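Local atomic coordinates of endo alpha-1,4 polygalactosaminidase (Neosartorya fumigata, PDB entry 6OJ1), a protein that cleaves alpha-1,4-linked galactosamine polymers from within the chain as an endo-acting glycoside hydrolase and so disrupts microbial biofilms. Residues A[60-72]-A[133-146]. Sequence-based numbering, arbitrary orientation.
Sequences YDIDLFINDKSTI and RLDMARDKGCDGVD
In the (beta/alpha)-barrel of this GH114 enzyme, Lys140, from the last turn of helix 124-140, reaches into the loop that joins strand 59-63 to helix 69-77. Its chain runs fully extended beyond CG, and NZ donates to two backbone carbonyls, Leu64 O and Asn67 O, at 2.8 Å each. The first lies with the nitrogen in its carbonyl plane; at the second the nitrogen is tilted 29° from that plane. NZ thereby ties two points of the loop together, while Asp63 OD2 accepts from Phe65 N, an Asx turn, and from Ile66 N.

Beside it, Leu64 lies over the helix: CD1 packs on Ala137 CB (3.7 Å) and reaches Cys142 SG, while CD2 rests near the carbonyl of Arg133. With CG beside its backbone N (chi1 -78°), Phe65 brings its ring back to the helix. There Arg133 NE meets the ring edge, in plane, 3.5 Å from Phe65 CZ, and the guanidinium stands almost perpendicular to the ring, 85° between planes. Met136 SD sits obliquely, 4.6 Å from the ring centroid, a Met-aromatic contact.

Gly141 leaves the helix in a Schellman motif; beside this turn Ile72 CD1 packs against Lys140 CB, and a water donates to both Lys69 O and Lys140 O. Across the strands, Asp61 OD2 and Asp146 OD2 approach to 2.6 Å, their side chains crossing at about a right angle.

Strand 81-87 runs parallel between 59-63 and 144-148, and its Cys84 forms a disulfide with Cys142; Asp97 pairs with Arg133 from the loop that also flanks Phe65.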
# COMPACT_ATOMS: atom_id res chain seq x y z
N TYR A 60 -0.13 11.22 4.04
CA TYR A 60 -1.47 10.64 3.93
C TYR A 60 -1.49 9.66 2.77
O TYR A 60 -1.09 10.03 1.66
CB TYR A 60 -2.53 11.73 3.68
CG TYR A 60 -3.07 12.42 4.93
CD1 TYR A 60 -2.23 13.10 5.80
CD2 TYR A 60 -4.43 12.40 5.21
CE1 TYR A 60 -2.73 13.73 6.93
CE2 TYR A 60 -4.94 13.02 6.33
CZ TYR A 60 -4.08 13.69 7.18
OH TYR A 60 -4.58 14.33 8.30
N ASP A 61 -1.94 8.44 3.02
CA ASP A 61 -2.11 7.40 2.01
C ASP A 61 -3.62 7.30 1.75
O ASP A 61 -4.39 6.96 2.65
CB ASP A 61 -1.52 6.08 2.51
CG ASP A 61 -1.57 4.96 1.48
OD1 ASP A 61 -2.15 5.12 0.39
OD2 ASP A 61 -0.99 3.89 1.78
N ILE A 62 -4.04 7.66 0.53
CA ILE A 62 -5.46 7.74 0.20
C ILE A 62 -5.71 7.10 -1.17
O ILE A 62 -4.79 6.91 -1.97
CB ILE A 62 -5.97 9.20 0.19
CG1 ILE A 62 -5.22 10.01 -0.87
CG2 ILE A 62 -5.80 9.84 1.59
CD1 ILE A 62 -5.65 11.49 -0.95
N ASP A 63 -6.97 6.78 -1.43
CA ASP A 63 -7.32 6.06 -2.65
C ASP A 63 -7.09 6.91 -3.90
O ASP A 63 -7.49 8.08 -3.97
CB ASP A 63 -8.78 5.60 -2.58
CG ASP A 63 -9.16 4.73 -3.76
OD1 ASP A 63 -8.92 3.50 -3.69
OD2 ASP A 63 -9.64 5.28 -4.77
N LEU A 64 -6.44 6.30 -4.90
CA LEU A 64 -6.12 6.99 -6.15
C LEU A 64 -7.36 7.47 -6.89
O LEU A 64 -7.37 8.57 -7.46
CB LEU A 64 -5.31 6.04 -7.06
CG LEU A 64 -5.11 6.51 -8.50
CD1 LEU A 64 -4.30 7.79 -8.53
CD2 LEU A 64 -4.42 5.39 -9.28
N PHE A 65 -8.40 6.63 -6.96
CA PHE A 65 -9.51 6.93 -7.85
C PHE A 65 -10.48 7.92 -7.25
O PHE A 65 -10.94 8.84 -7.95
CB PHE A 65 -10.27 5.65 -8.20
CG PHE A 65 -9.60 4.79 -9.24
CD1 PHE A 65 -9.76 5.06 -10.59
CD2 PHE A 65 -8.85 3.69 -8.86
CE1 PHE A 65 -9.16 4.26 -11.56
CE2 PHE A 65 -8.24 2.88 -9.83
CZ PHE A 65 -8.40 3.17 -11.18
N ILE A 66 -10.82 7.77 -5.97
CA ILE A 66 -11.96 8.51 -5.43
C ILE A 66 -11.57 9.86 -4.85
O ILE A 66 -12.45 10.61 -4.43
CB ILE A 66 -12.71 7.65 -4.39
CG1 ILE A 66 -11.86 7.41 -3.16
CG2 ILE A 66 -13.11 6.33 -5.02
CD1 ILE A 66 -12.48 6.39 -2.21
N ASN A 67 -10.28 10.21 -4.86
CA ASN A 67 -9.83 11.51 -4.41
C ASN A 67 -9.42 12.39 -5.58
O ASN A 67 -8.75 11.92 -6.50
CB ASN A 67 -8.65 11.35 -3.46
CG ASN A 67 -9.10 10.83 -2.13
OD1 ASN A 67 -9.70 11.58 -1.35
ND2 ASN A 67 -8.84 9.56 -1.86
N ASP A 68 -9.82 13.65 -5.55
CA ASP A 68 -9.55 14.52 -6.69
C ASP A 68 -8.25 15.31 -6.50
O ASP A 68 -7.64 15.34 -5.42
CB ASP A 68 -10.73 15.45 -6.97
CG ASP A 68 -11.07 16.39 -5.81
OD1 ASP A 68 -10.35 16.41 -4.79
OD2 ASP A 68 -12.07 17.12 -5.94
N LYS A 69 -7.82 15.92 -7.60
CA LYS A 69 -6.59 16.71 -7.62
C LYS A 69 -6.59 17.77 -6.53
O LYS A 69 -5.55 18.04 -5.92
CB LYS A 69 -6.45 17.38 -9.00
CG LYS A 69 -5.06 17.39 -9.57
CD LYS A 69 -5.02 18.29 -10.81
CE LYS A 69 -6.23 18.06 -11.71
NZ LYS A 69 -6.25 16.68 -12.29
N SER A 70 -7.75 18.37 -6.27
CA SER A 70 -7.82 19.47 -5.31
C SER A 70 -7.55 18.98 -3.88
O SER A 70 -6.97 19.72 -3.07
CB SER A 70 -9.19 20.13 -5.40
OG SER A 70 -9.41 20.98 -4.29
N THR A 71 -7.99 17.77 -3.55
CA THR A 71 -7.71 17.21 -2.23
C THR A 71 -6.22 16.94 -2.07
O THR A 71 -5.63 17.26 -1.03
CB THR A 71 -8.51 15.92 -2.04
OG1 THR A 71 -9.91 16.23 -1.98
CG2 THR A 71 -8.09 15.20 -0.75
N ILE A 72 -5.59 16.38 -3.10
CA ILE A 72 -4.16 16.07 -3.04
C ILE A 72 -3.34 17.35 -2.94
O ILE A 72 -2.45 17.48 -2.09
CB ILE A 72 -3.78 15.22 -4.26
CG1 ILE A 72 -4.51 13.87 -4.20
CG2 ILE A 72 -2.25 15.01 -4.34
CD1 ILE A 72 -4.41 13.05 -5.47
N ARG A 133 -2.96 3.67 -14.75
CA ARG A 133 -3.26 4.11 -13.39
C ARG A 133 -2.12 4.95 -12.83
O ARG A 133 -2.37 5.94 -12.13
CB ARG A 133 -3.55 2.91 -12.49
CG ARG A 133 -4.92 2.26 -12.78
CD ARG A 133 -5.14 0.97 -11.97
NE ARG A 133 -6.47 0.42 -12.21
CZ ARG A 133 -7.01 -0.58 -11.51
NH1 ARG A 133 -6.33 -1.18 -10.53
NH2 ARG A 133 -8.24 -1.00 -11.80
N LEU A 134 -0.87 4.59 -13.15
CA LEU A 134 0.27 5.42 -12.73
C LEU A 134 0.24 6.79 -13.41
O LEU A 134 0.61 7.80 -12.80
CB LEU A 134 1.59 4.71 -13.03
CG LEU A 134 1.84 3.47 -12.16
CD1 LEU A 134 3.11 2.73 -12.65
CD2 LEU A 134 1.96 3.79 -10.67
N ASP A 135 -0.17 6.84 -14.69
CA ASP A 135 -0.39 8.12 -15.36
C ASP A 135 -1.38 8.96 -14.57
O ASP A 135 -1.15 10.16 -14.34
CB ASP A 135 -0.93 7.91 -16.78
CG ASP A 135 0.12 7.45 -17.77
OD1 ASP A 135 1.32 7.33 -17.43
OD2 ASP A 135 -0.29 7.19 -18.93
N MET A 136 -2.49 8.35 -14.16
CA MET A 136 -3.48 9.09 -13.38
C MET A 136 -2.90 9.60 -12.07
O MET A 136 -3.11 10.76 -11.68
CB MET A 136 -4.71 8.22 -13.10
CG MET A 136 -5.66 8.93 -12.09
SD MET A 136 -7.09 7.92 -11.67
CE MET A 136 -8.02 8.13 -13.17
N ALA A 137 -2.15 8.74 -11.35
CA ALA A 137 -1.52 9.18 -10.11
C ALA A 137 -0.60 10.37 -10.34
O ALA A 137 -0.65 11.36 -9.60
CB ALA A 137 -0.74 8.03 -9.46
N ARG A 138 0.26 10.28 -11.36
CA ARG A 138 1.12 11.40 -11.70
C ARG A 138 0.30 12.65 -12.01
O ARG A 138 0.58 13.74 -11.50
CB ARG A 138 2.01 11.05 -12.90
CG ARG A 138 2.83 12.23 -13.41
CD ARG A 138 3.18 12.04 -14.91
NE ARG A 138 1.97 11.85 -15.72
CZ ARG A 138 1.91 11.12 -16.83
NH1 ARG A 138 2.99 10.47 -17.32
NH2 ARG A 138 0.75 11.04 -17.48
N ASP A 139 -0.71 12.51 -12.86
CA ASP A 139 -1.52 13.65 -13.28
C ASP A 139 -2.24 14.29 -12.11
O ASP A 139 -2.47 15.51 -12.11
CB ASP A 139 -2.54 13.24 -14.35
CG ASP A 139 -1.90 12.83 -15.66
OD1 ASP A 139 -0.70 13.14 -15.88
OD2 ASP A 139 -2.59 12.18 -16.48
N LYS A 140 -2.62 13.50 -11.10
CA LYS A 140 -3.30 14.04 -9.93
C LYS A 140 -2.33 14.65 -8.92
O LYS A 140 -2.78 15.27 -7.95
CB LYS A 140 -4.13 12.95 -9.25
CG LYS A 140 -5.38 12.55 -10.02
CD LYS A 140 -6.28 11.67 -9.15
CE LYS A 140 -7.56 11.34 -9.87
NZ LYS A 140 -8.55 10.63 -9.00
N GLY A 141 -1.03 14.50 -9.13
CA GLY A 141 -0.05 15.11 -8.26
C GLY A 141 0.42 14.24 -7.13
O GLY A 141 1.09 14.75 -6.22
N CYS A 142 0.11 12.93 -7.15
CA CYS A 142 0.55 12.01 -6.12
C CYS A 142 2.07 12.07 -5.95
O CYS A 142 2.81 12.09 -6.93
CB CYS A 142 0.15 10.58 -6.46
SG CYS A 142 -1.63 10.34 -6.69
N ASP A 143 2.52 12.09 -4.70
CA ASP A 143 3.95 12.04 -4.43
C ASP A 143 4.50 10.64 -4.57
O ASP A 143 5.67 10.45 -4.93
CB ASP A 143 4.25 12.57 -3.03
CG ASP A 143 3.91 14.03 -2.90
OD1 ASP A 143 4.60 14.85 -3.54
OD2 ASP A 143 2.94 14.35 -2.17
N GLY A 144 3.67 9.64 -4.30
CA GLY A 144 4.08 8.25 -4.37
C GLY A 144 2.84 7.42 -4.54
O GLY A 144 1.72 7.92 -4.50
N VAL A 145 3.05 6.12 -4.76
CA VAL A 145 1.94 5.18 -4.95
C VAL A 145 2.15 3.97 -4.05
O VAL A 145 3.28 3.60 -3.72
CB VAL A 145 1.79 4.75 -6.43
CG1 VAL A 145 1.36 5.94 -7.32
CG2 VAL A 145 3.09 4.13 -6.96
N ASP A 146 1.03 3.34 -3.67
CA ASP A 146 0.99 2.21 -2.74
C ASP A 146 0.24 1.08 -3.44
O ASP A 146 -0.99 0.96 -3.30
CB ASP A 146 0.31 2.64 -1.43
CG ASP A 146 0.07 1.49 -0.46
OD1 ASP A 146 0.69 0.42 -0.60
OD2 ASP A 146 -0.77 1.67 0.45
O HOH W 1 -2.91 17.76 -7.14